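Local coordinates for protoporphyrinogen oxidase (Exiguobacterium sibiricum, PDB 3LOV), which probably oxidises coproporphyrinogen III to coproporphyrin III with its FAD cofactor and molecular oxygen, a step of coproporphyrin-dependent heme b biosynthesis, at residues F27-I32 with E247-I251; I109-L113 with V130-L135; H308-V313 with R361-P367. The contacts are given in a common frame with arbitrary orientation. Where two conformers were deposited one is given. Numbering follows the deposited sequence.

Interaction 1: F27-I32 with E247-I251; sequences FPDLNI and ERSEI
How an edge strand joins a parallel sheet is illustrated by residues 27-32 and 247-251. Phe27 leaves the helix 14-26, a type I turn runs from Phe27 to Leu30 (Leu30 N to Phe27 O, 3.1 Å), and Asn31 and Ile32 are extended, as are Glu250 and Ile251. Register is set by Ile32 and Ser249, 4.8 Å apart at their CA atoms. Between the backbones, Glu250 N donates to Ile32 O (2.9 Å), which also receives a CA-H...O contact from Ser249 CA (3.3 Å); water 1 bridges Ile32 N (2.9 Å) and Arg248 O (2.8 Å). From the side chains, Arg248, chi1 p and then extended through chi3, gives Leu30 O two hydrogen bonds, from NH2 (2.9 Å) and NE (3.2 Å), and Ser249 OG is hydrogen-bonded to Glu24 of helix 14-26. In van der Waals contact, Ile32 CD1 lies over one guanidinium face, 3.6 Å from Arg248 NH2. This is the outer edge of the five-stranded parallel sheet of a Rossmann-type FAD-binding domain, strand 250-252 flanking 31-35.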
loop_
_atom_site.group_PDB
_atom_site.type_symbol
_atom_site.label_atom_id
_atom_site.label_comp_id
_atom_site.label_asym_id
_atom_site.label_seq_id
_atom_site.Cartn_x
_atom_site.Cartn_y
_atom_site.Cartn_z
ATOM N N PHE A 27 -24.848 -9.603 -10.958
ATOM C CA PHE A 27 -26.263 -9.619 -10.528
ATOM C C PHE A 27 -27.078 -8.614 -11.269
ATOM O O PHE A 27 -27.426 -7.586 -10.704
ATOM C CB PHE A 27 -26.370 -9.244 -9.062
ATOM C CG PHE A 27 -25.450 -9.994 -8.201
ATOM C CD1 PHE A 27 -25.508 -11.364 -8.177
ATOM C CD2 PHE A 27 -24.533 -9.340 -7.401
ATOM C CE1 PHE A 27 -24.658 -12.079 -7.377
ATOM C CE2 PHE A 27 -23.679 -10.047 -6.595
ATOM C CZ PHE A 27 -23.729 -11.422 -6.586
ATOM N N PRO A 28 -27.415 -8.902 -12.523
ATOM C CA PRO A 28 -28.215 -7.967 -13.299
ATOM C C PRO A 28 -29.549 -7.557 -12.611
ATOM O O PRO A 28 -30.020 -6.455 -12.835
ATOM C CB PRO A 28 -28.483 -8.735 -14.608
ATOM C CG PRO A 28 -27.335 -9.685 -14.718
ATOM C CD PRO A 28 -27.094 -10.122 -13.282
ATOM N N ASP A 29 -30.120 -8.427 -11.773
ATOM C CA ASP A 29 -31.443 -8.192 -11.171
ATOM C C ASP A 29 -31.380 -7.562 -9.775
ATOM O O ASP A 29 -32.419 -7.282 -9.203
ATOM C CB ASP A 29 -32.237 -9.505 -11.065
ATOM C CG ASP A 29 -32.576 -10.119 -12.434
ATOM O OD1 ASP A 29 -32.641 -9.365 -13.439
ATOM O OD2 ASP A 29 -32.791 -11.361 -12.496
ATOM N N LEU A 30 -30.182 -7.329 -9.244
ATOM C CA LEU A 30 -30.020 -6.741 -7.911
ATOM C C LEU A 30 -29.796 -5.226 -7.926
ATOM O O LEU A 30 -28.943 -4.699 -8.651
ATOM C CB LEU A 30 -28.834 -7.389 -7.199
ATOM C CG LEU A 30 -28.778 -7.289 -5.675
ATOM C CD1 LEU A 30 -29.792 -8.247 -5.091
ATOM C CD2 LEU A 30 -27.348 -7.597 -5.194
ATOM N N ASN A 31 -30.544 -4.546 -7.067
ATOM C CA ASN A 31 -30.437 -3.107 -6.854
ATOM C C ASN A 31 -29.172 -2.774 -6.057
ATOM O O ASN A 31 -28.899 -3.455 -5.065
ATOM C CB ASN A 31 -31.677 -2.630 -6.073
ATOM C CG ASN A 31 -33.000 -3.025 -6.776
ATOM O OD1 ASN A 31 -33.433 -2.335 -7.720
ATOM N ND2 ASN A 31 -33.599 -4.178 -6.360
ATOM N N ILE A 32 -28.449 -1.714 -6.458
ATOM C CA ILE A 32 -27.109 -1.407 -5.872
ATOM C C ILE A 32 -27.070 0.039 -5.469
ATOM O O ILE A 32 -27.316 0.912 -6.295
ATOM C CB ILE A 32 -25.955 -1.695 -6.856
ATOM C CG1 ILE A 32 -25.953 -3.186 -7.231
ATOM C CG2 ILE A 32 -24.597 -1.280 -6.225
ATOM C CD1 ILE A 32 -25.301 -3.527 -8.556
ATOM N N GLU A 247 -23.893 1.722 -14.534
ATOM C CA GLU A 247 -25.130 2.046 -15.261
ATOM C C GLU A 247 -26.392 2.094 -14.424
ATOM O O GLU A 247 -27.385 2.664 -14.858
ATOM C CB GLU A 247 -25.332 1.064 -16.412
ATOM C CG GLU A 247 -24.348 1.294 -17.540
ATOM C CD GLU A 247 -24.597 0.388 -18.739
ATOM O OE1 GLU A 247 -24.356 -0.856 -18.656
ATOM O OE2 GLU A 247 -25.033 0.946 -19.771
ATOM N N ARG A 248 -26.393 1.478 -13.256
ATOM C CA ARG A 248 -27.584 1.513 -12.437
ATOM C C ARG A 248 -27.339 1.692 -10.933
ATOM O O ARG A 248 -28.278 1.913 -10.180
ATOM C CB ARG A 248 -28.425 0.268 -12.717
ATOM C CG ARG A 248 -27.891 -0.989 -12.131
ATOM C CD ARG A 248 -28.926 -2.106 -12.275
ATOM N NE ARG A 248 -28.556 -3.275 -11.490
ATOM C CZ ARG A 248 -27.628 -4.158 -11.838
ATOM N NH1 ARG A 248 -26.988 -4.041 -12.985
ATOM N NH2 ARG A 248 -27.360 -5.186 -11.036
ATOM N N SER A 249 -26.092 1.639 -10.498
ATOM C CA SER A 249 -25.772 1.849 -9.078
ATOM C C SER A 249 -26.046 3.279 -8.662
ATOM O O SER A 249 -25.648 4.193 -9.353
ATOM C CB SER A 249 -24.297 1.566 -8.854
ATOM O OG SER A 249 -23.987 0.222 -9.133
ATOM N N GLU A 250 -26.734 3.470 -7.557
ATOM C CA GLU A 250 -26.970 4.810 -7.034
ATOM C C GLU A 250 -25.850 5.205 -6.064
ATOM O O GLU A 250 -25.628 4.531 -5.076
ATOM C CB GLU A 250 -28.294 4.862 -6.309
ATOM C CG GLU A 250 -28.768 6.298 -6.052
ATOM C CD GLU A 250 -29.734 6.405 -4.892
ATOM O OE1 GLU A 250 -30.269 5.362 -4.455
ATOM O OE2 GLU A 250 -29.962 7.536 -4.415
ATOM N N ILE A 251 -25.144 6.304 -6.353
ATOM C CA ILE A 251 -24.018 6.752 -5.522
ATOM C C ILE A 251 -24.516 7.875 -4.624
ATOM O O ILE A 251 -24.924 8.912 -5.142
ATOM C CB ILE A 251 -22.838 7.366 -6.348
ATOM C CG1 ILE A 251 -22.327 6.433 -7.463
ATOM C CG2 ILE A 251 -21.728 7.825 -5.412
ATOM C CD1 ILE A 251 -21.289 5.521 -7.102
HETATM O O HOH W 1 -29.442 -0.049 -8.631
#

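Interaction 2: I109-L113 with V130-L135; sequences IPTDL and VADLLL
Packing without polar bonds depends on fit, and the meeting of residues 109-113 with the helical turns 130-135 is a compact case: six apolar side-chain contacts, no hydrogen bond across, and 244 Å² buried in total. The first segment is extended at Ile109 and Pro110, passes through Thr111, and reaches Asp112, the N-cap of helix 113-116, whose OD1 accepts from Leu115 N; Leu113 is already helical. The second segment is regular helix, with Leu134 N bonded to Val130 O and Leu135 N to Ala131 O, both at 2.9 Å. CA atoms approach to 8.3 Å between Pro110 and Leu134 and to 6.9 Å between Leu113 and Ala131, so the gap is tighter where the new helix starts.

Leu134 is the bump from the helix. In its m,t rotamer it reaches between Pro110 and Leu113, its CD1 lying 3.7 Å from Pro110 CB and 3.9 Å from Leu113 CD2, while its CD2 comes within 4.4 Å of Ile109 CG2. One turn earlier, Val130 CG1 meets Pro110 CG at 4.0 Å. In return Leu113, also m,t, points into the shallow hollow left by the small side chain of Ala131, with CD1 4.2 Å from Ala131 CB and 3.6 Å from Leu135 CD1. Leu158, Leu162 and Phe202, from three further helices, continue this apolar cluster around Leu134, Val130 and Pro110. Away from the FAD site, the contact is plain hydrophobic packing, in which a short strand and the first turn of a capped helix lie against helix 124-135 within a largely helical part of the fold.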
loop_
_atom_site.group_PDB
_atom_site.type_symbol
_atom_site.label_atom_id
_atom_site.label_comp_id
_atom_site.label_asym_id
_atom_site.label_seq_id
_atom_site.Cartn_x
_atom_site.Cartn_y
_atom_site.Cartn_z
ATOM N N ILE A 109 19.359 -8.997 -0.705
ATOM C CA ILE A 109 20.131 -10.192 -0.380
ATOM C C ILE A 109 21.182 -10.384 -1.474
ATOM O O ILE A 109 20.823 -10.511 -2.653
ATOM C CB ILE A 109 19.263 -11.485 -0.276
ATOM C CG1 ILE A 109 18.254 -11.369 0.885
ATOM C CG2 ILE A 109 20.198 -12.702 -0.068
ATOM C CD1 ILE A 109 17.237 -12.442 0.915
ATOM N N PRO A 110 22.468 -10.398 -1.088
ATOM C CA PRO A 110 23.566 -10.516 -2.037
ATOM C C PRO A 110 23.544 -11.794 -2.869
ATOM O O PRO A 110 23.387 -12.876 -2.327
ATOM C CB PRO A 110 24.816 -10.497 -1.129
ATOM C CG PRO A 110 24.419 -9.693 0.012
ATOM C CD PRO A 110 22.989 -10.128 0.270
ATOM N N THR A 111 23.690 -11.642 -4.173
ATOM C CA THR A 111 23.864 -12.786 -5.071
ATOM C C THR A 111 25.223 -12.723 -5.790
ATOM O O THR A 111 25.680 -13.743 -6.326
ATOM C CB THR A 111 22.723 -12.859 -6.079
ATOM O OG1 THR A 111 22.716 -11.664 -6.841
ATOM C CG2 THR A 111 21.335 -13.030 -5.355
ATOM N N ASP A 112 25.870 -11.552 -5.783
ATOM C CA ASP A 112 27.242 -11.383 -6.325
ATOM C C ASP A 112 28.121 -10.685 -5.289
ATOM O O ASP A 112 28.119 -9.439 -5.164
ATOM C CB ASP A 112 27.167 -10.595 -7.623
ATOM C CG ASP A 112 28.529 -10.252 -8.205
ATOM O OD1 ASP A 112 29.545 -10.174 -7.474
ATOM O OD2 ASP A 112 28.550 -10.031 -9.432
ATOM N N LEU A 113 28.874 -11.486 -4.547
ATOM C CA LEU A 113 29.555 -10.984 -3.364
ATOM C C LEU A 113 30.599 -9.899 -3.689
ATOM O O LEU A 113 30.807 -8.986 -2.894
ATOM C CB LEU A 113 30.195 -12.123 -2.597
ATOM C CG LEU A 113 29.253 -13.168 -1.999
ATOM C CD1 LEU A 113 30.059 -14.214 -1.278
ATOM C CD2 LEU A 113 28.273 -12.533 -1.035
ATOM N N VAL A 130 28.477 -11.199 6.433
ATOM C CA VAL A 130 27.411 -11.541 5.474
ATOM C C VAL A 130 27.926 -12.600 4.532
ATOM O O VAL A 130 27.261 -13.607 4.331
ATOM C CB VAL A 130 26.902 -10.273 4.717
ATOM C CG1 VAL A 130 26.041 -10.626 3.557
ATOM C CG2 VAL A 130 26.138 -9.420 5.715
ATOM N N ALA A 131 29.163 -12.449 4.070
ATOM C CA ALA A 131 29.743 -13.416 3.137
ATOM C C ALA A 131 29.851 -14.798 3.768
ATOM O O ALA A 131 29.433 -15.797 3.162
ATOM C CB ALA A 131 31.097 -12.939 2.587
ATOM N N ASP A 132 30.337 -14.847 5.005
ATOM C CA ASP A 132 30.537 -16.099 5.696
ATOM C C ASP A 132 29.216 -16.793 5.952
ATOM O O ASP A 132 29.124 -18.035 5.890
ATOM C CB ASP A 132 31.216 -15.874 7.061
ATOM C CG ASP A 132 32.665 -15.405 6.940
ATOM O OD1 ASP A 132 33.229 -15.422 5.828
ATOM O OD2 ASP A 132 33.229 -15.000 7.966
ATOM N N LEU A 133 28.198 -16.012 6.307
ATOM C CA LEU A 133 26.850 -16.575 6.525
ATOM C C LEU A 133 26.281 -17.142 5.197
ATOM O O LEU A 133 25.754 -18.238 5.191
ATOM C CB LEU A 133 25.896 -15.539 7.161
ATOM C CG LEU A 133 26.103 -15.120 8.642
ATOM C CD1 LEU A 133 25.271 -13.884 9.003
ATOM C CD2 LEU A 133 25.738 -16.235 9.579
ATOM N N LEU A 134 26.452 -16.413 4.081
ATOM C CA LEU A 134 25.893 -16.832 2.793
ATOM C C LEU A 134 26.589 -18.070 2.199
ATOM O O LEU A 134 25.892 -19.014 1.770
ATOM C CB LEU A 134 25.854 -15.678 1.789
ATOM C CG LEU A 134 24.853 -14.536 2.086
ATOM C CD1 LEU A 134 25.116 -13.412 1.142
ATOM C CD2 LEU A 134 23.377 -14.996 1.966
ATOM N N LEU A 135 27.935 -18.078 2.217
ATOM C CA LEU A 135 28.720 -19.187 1.658
ATOM C C LEU A 135 28.859 -20.383 2.552
ATOM O O LEU A 135 29.134 -21.480 2.040
ATOM C CB LEU A 135 30.129 -18.742 1.274
ATOM C CG LEU A 135 30.176 -17.749 0.122
ATOM C CD1 LEU A 135 31.602 -17.225 -0.009
ATOM C CD2 LEU A 135 29.666 -18.393 -1.170
#

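Interaction 3: H308-V313 with R361-P367; sequences HSTATV and RAFVGRP. With FAD (flavin-adenine dinucleotide), chain B.
Beside the flavin, two neighbouring strands of the mixed seven-stranded sheet, 307-318 and 357-364, illustrate antiparallel pairing at a cofactor pocket. Their local axes lie 4.6 Å apart at 161°. Ala311-Val364 and Val313-Ala362 are hydrogen-bonded pairs: Ala311 N to Val364 O, Val364 N to Ala311 O and Val313 N to Ala362 O are each 2.9 Å, and Ala362 N to Val313 O is 2.8 Å. These four side chains share one face, against helix 377-392. The non-hydrogen-bonded pair Thr312-Phe363 (CA-CA 4.7 Å) occupies the other, Thr312 CG2 lying 3.5 Å from Phe363 CE2. Thr310 lines the pocket, with CB 3.6 Å from FAD C7M. Beyond the pairs, Gly365 (phi 126°, psi 127°) adopts angles requiring glycine; a CB there would also strike Ser309 O. Water 2 joins His308 NE2 (2.9 Å) to Thr310 OG1 (2.8 Å). His308, chi1 p, takes a CH-pi contact over its ring face from Pro367 CD, 3.9 Å from the ring centroid.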
loop_
_atom_site.group_PDB
_atom_site.type_symbol
_atom_site.label_atom_id
_atom_site.label_comp_id
_atom_site.label_asym_id
_atom_site.label_seq_id
_atom_site.Cartn_x
_atom_site.Cartn_y
_atom_site.Cartn_z
ATOM N N HIS A 308 -0.869 3.160 11.303
ATOM C CA HIS A 308 -0.222 4.468 11.472
ATOM C C HIS A 308 -0.676 5.408 10.354
ATOM O O HIS A 308 -1.213 4.957 9.320
ATOM C CB HIS A 308 1.314 4.307 11.523
ATOM C CG HIS A 308 1.935 3.968 10.208
ATOM N ND1 HIS A 308 2.068 2.671 9.754
ATOM C CD2 HIS A 308 2.459 4.761 9.241
ATOM C CE1 HIS A 308 2.638 2.681 8.564
ATOM N NE2 HIS A 308 2.890 3.934 8.229
ATOM N N SER A 309 -0.468 6.709 10.559
ATOM C CA SER A 309 -0.805 7.745 9.582
ATOM C C SER A 309 0.406 8.191 8.798
ATOM O O SER A 309 1.507 8.201 9.308
ATOM C CB SER A 309 -1.405 8.987 10.271
ATOM O OG SER A 309 -2.591 8.623 10.944
ATOM N N THR A 310 0.157 8.608 7.565
ATOM C CA THR A 310 1.184 9.055 6.654
ATOM C C THR A 310 0.763 10.401 6.073
ATOM O O THR A 310 -0.417 10.602 5.778
ATOM C CB THR A 310 1.386 8.045 5.463
ATOM O OG1 THR A 310 1.631 6.720 5.965
ATOM C CG2 THR A 310 2.567 8.482 4.551
ATOM N N ALA A 311 1.714 11.323 5.946
ATOM C CA ALA A 311 1.555 12.502 5.075
ATOM C C ALA A 311 2.489 12.404 3.853
ATOM O O ALA A 311 3.639 11.936 3.959
ATOM C CB ALA A 311 1.847 13.780 5.825
ATOM N N THR A 312 1.998 12.839 2.695
ATOM C CA THR A 312 2.869 13.079 1.563
ATOM C C THR A 312 3.008 14.593 1.401
ATOM O O THR A 312 2.031 15.351 1.514
ATOM C CB THR A 312 2.371 12.398 0.266
ATOM O OG1 THR A 312 1.107 12.947 -0.114
ATOM C CG2 THR A 312 2.251 10.863 0.458
ATOM N N VAL A 313 4.244 15.033 1.188
ATOM C CA VAL A 313 4.543 16.451 1.073
ATOM C C VAL A 313 5.312 16.588 -0.242
ATOM O O VAL A 313 6.409 16.073 -0.373
ATOM C CB VAL A 313 5.329 16.987 2.295
ATOM C CG1 VAL A 313 5.599 18.524 2.139
ATOM C CG2 VAL A 313 4.570 16.675 3.596
ATOM N N ARG A 361 8.597 14.320 -3.800
ATOM C CA ARG A 361 7.484 13.874 -2.918
ATOM C C ARG A 361 8.081 13.132 -1.721
ATOM O O ARG A 361 8.655 12.066 -1.890
ATOM C CB ARG A 361 6.437 12.983 -3.630
ATOM C CG ARG A 361 5.177 12.724 -2.729
ATOM C CD ARG A 361 3.934 12.158 -3.418
ATOM N NE ARG A 361 4.022 10.729 -3.657
ATOM C CZ ARG A 361 2.988 9.871 -3.643
ATOM N NH1 ARG A 361 1.736 10.272 -3.417
ATOM N NH2 ARG A 361 3.214 8.591 -3.853
ATOM N N ALA A 362 8.009 13.748 -0.545
ATOM C CA ALA A 362 8.475 13.135 0.696
ATOM C C ALA A 362 7.298 12.479 1.436
ATOM O O ALA A 362 6.171 12.939 1.369
ATOM C CB ALA A 362 9.204 14.152 1.585
ATOM N N PHE A 363 7.580 11.361 2.098
ATOM C CA PHE A 363 6.624 10.688 2.970
ATOM C C PHE A 363 7.049 10.885 4.424
ATOM O O PHE A 363 8.260 10.901 4.739
ATOM C CB PHE A 363 6.593 9.194 2.669
ATOM C CG PHE A 363 6.019 8.860 1.319
ATOM C CD1 PHE A 363 6.752 9.065 0.167
ATOM C CD2 PHE A 363 4.758 8.302 1.209
ATOM C CE1 PHE A 363 6.225 8.734 -1.082
ATOM C CE2 PHE A 363 4.221 7.969 -0.057
ATOM C CZ PHE A 363 4.949 8.177 -1.175
ATOM N N VAL A 364 6.059 11.041 5.301
ATOM C CA VAL A 364 6.273 11.200 6.757
ATOM C C VAL A 364 5.282 10.292 7.483
ATOM O O VAL A 364 4.098 10.269 7.128
ATOM C CB VAL A 364 6.039 12.674 7.237
ATOM C CG1 VAL A 364 6.024 12.742 8.778
ATOM C CG2 VAL A 364 7.118 13.639 6.682
ATOM N N GLY A 365 5.758 9.551 8.487
ATOM C CA GLY A 365 4.914 8.693 9.287
ATOM C C GLY A 365 5.414 7.261 9.329
ATOM O O GLY A 365 5.674 6.673 8.289
ATOM N N ARG A 366 5.578 6.728 10.543
ATOM C CA ARG A 366 5.925 5.306 10.786
ATOM C C ARG A 366 5.057 4.744 11.892
ATOM O O ARG A 366 4.492 5.514 12.677
ATOM C CB ARG A 366 7.388 5.180 11.269
ATOM C CG ARG A 366 8.434 5.794 10.366
ATOM C CD ARG A 366 9.784 5.576 10.998
ATOM N NE ARG A 366 10.858 6.105 10.183
ATOM C CZ ARG A 366 11.427 5.451 9.173
ATOM N NH1 ARG A 366 11.030 4.237 8.854
ATOM N NH2 ARG A 366 12.380 6.035 8.472
ATOM N N PRO A 367 4.995 3.412 12.011
ATOM C CA PRO A 367 4.210 2.869 13.114
ATOM C C PRO A 367 4.860 3.225 14.475
ATOM O O PRO A 367 6.090 3.052 14.684
ATOM C CB PRO A 367 4.238 1.361 12.858
ATOM C CG PRO A 367 5.455 1.165 11.980
ATOM C CD PRO A 367 5.502 2.352 11.125
HETATM P PA FAD B . -10.117 3.898 1.320
HETATM O O1A FAD B . -9.395 4.437 0.131
HETATM O O2A FAD B . -9.660 4.297 2.673
HETATM O O5B FAD B . -11.658 4.266 1.175
HETATM C C5B FAD B . -12.564 4.183 2.245
HETATM C C4B FAD B . -13.808 4.995 1.863
HETATM O O4B FAD B . -14.857 4.787 2.812
HETATM C C3B FAD B . -13.488 6.474 1.799
HETATM O O3B FAD B . -14.009 7.074 0.626
HETATM C C2B FAD B . -14.152 6.973 3.068
HETATM O O2B FAD B . -14.601 8.278 2.972
HETATM C C1B FAD B . -15.335 6.040 3.214
HETATM N N9A FAD B . -15.896 5.930 4.570
HETATM C C8A FAD B . -15.304 5.967 5.814
HETATM N N7A FAD B . -16.246 5.819 6.779
HETATM C C5A FAD B . -17.456 5.690 6.154
HETATM C C6A FAD B . -18.763 5.493 6.604
HETATM N N6A FAD B . -19.034 5.361 7.900
HETATM N N1A FAD B . -19.799 5.403 5.688
HETATM C C2A FAD B . -19.544 5.461 4.339
HETATM N N3A FAD B . -18.246 5.629 3.894
HETATM C C4A FAD B . -17.238 5.761 4.780
HETATM N N1 FAD B . -1.320 0.859 -2.819
HETATM C C2 FAD B . -0.708 0.575 -4.008
HETATM O O2 FAD B . -1.078 -0.388 -4.694
HETATM N N3 FAD B . 0.341 1.350 -4.433
HETATM C C4 FAD B . 0.813 2.382 -3.705
HETATM O O4 FAD B . 1.726 3.047 -4.157
HETATM C C4X FAD B . 0.240 2.672 -2.485
HETATM N N5 FAD B . 0.688 3.760 -1.754
HETATM C C5X FAD B . 0.072 4.043 -0.532
HETATM C C6 FAD B . 0.531 5.113 0.243
HETATM C C7 FAD B . -0.078 5.406 1.475
HETATM C C7M FAD B . 0.413 6.560 2.298
HETATM C C8 FAD B . -1.178 4.651 1.922
HETATM C C8M FAD B . -1.858 4.924 3.252
HETATM C C9 FAD B . -1.654 3.594 1.152
HETATM C C9A FAD B . -1.035 3.272 -0.077
HETATM N N10 FAD B . -1.510 2.207 -0.854
HETATM C C10 FAD B . -0.857 1.909 -2.057
HETATM C "C1'" FAD B . -2.662 1.324 -0.437
HETATM C "C2'" FAD B . -3.954 1.846 -1.113
HETATM O "O2'" FAD B . -4.209 3.118 -0.647
HETATM C "C3'" FAD B . -5.181 0.967 -0.834
HETATM O "O3'" FAD B . -5.005 -0.205 -1.619
HETATM C "C4'" FAD B . -6.551 1.575 -1.229
HETATM O "O4'" FAD B . -6.613 2.987 -1.289
HETATM C "C5'" FAD B . -7.637 1.181 -0.246
HETATM O "O5'" FAD B . -8.877 1.628 -0.733
HETATM P P FAD B . -10.185 1.286 0.081
HETATM O O1P FAD B . -10.146 -0.095 0.682
HETATM O O2P FAD B . -11.455 1.637 -0.657
HETATM O O3P FAD B . -10.109 2.293 1.368
HETATM O O HOH W 2 3.949 5.216 5.880
#

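Overall arrangement
Taken together, the three contacts sample different parts of one flavoenzyme fold. Interaction 3 touches the flavin end of FAD through Thr310, whereas interaction 1 lies at the edge of the nucleotide-binding sheet, where the Ile32 side chain is about 14 Å from the cofactor and that of Glu250 about 11 Å from that of the FAD-binding Glu36. Interaction 2 lies away from the FAD site. Centres of interactions 1 and 2 are about 56 Å apart, on opposite sides of the chain's centre; interaction 3 is about 37 Å from the first and about 33 Å from the second, between centres. None touch. In sequence, interaction 2 falls between the segments of interaction 1, and interaction 3 follows both.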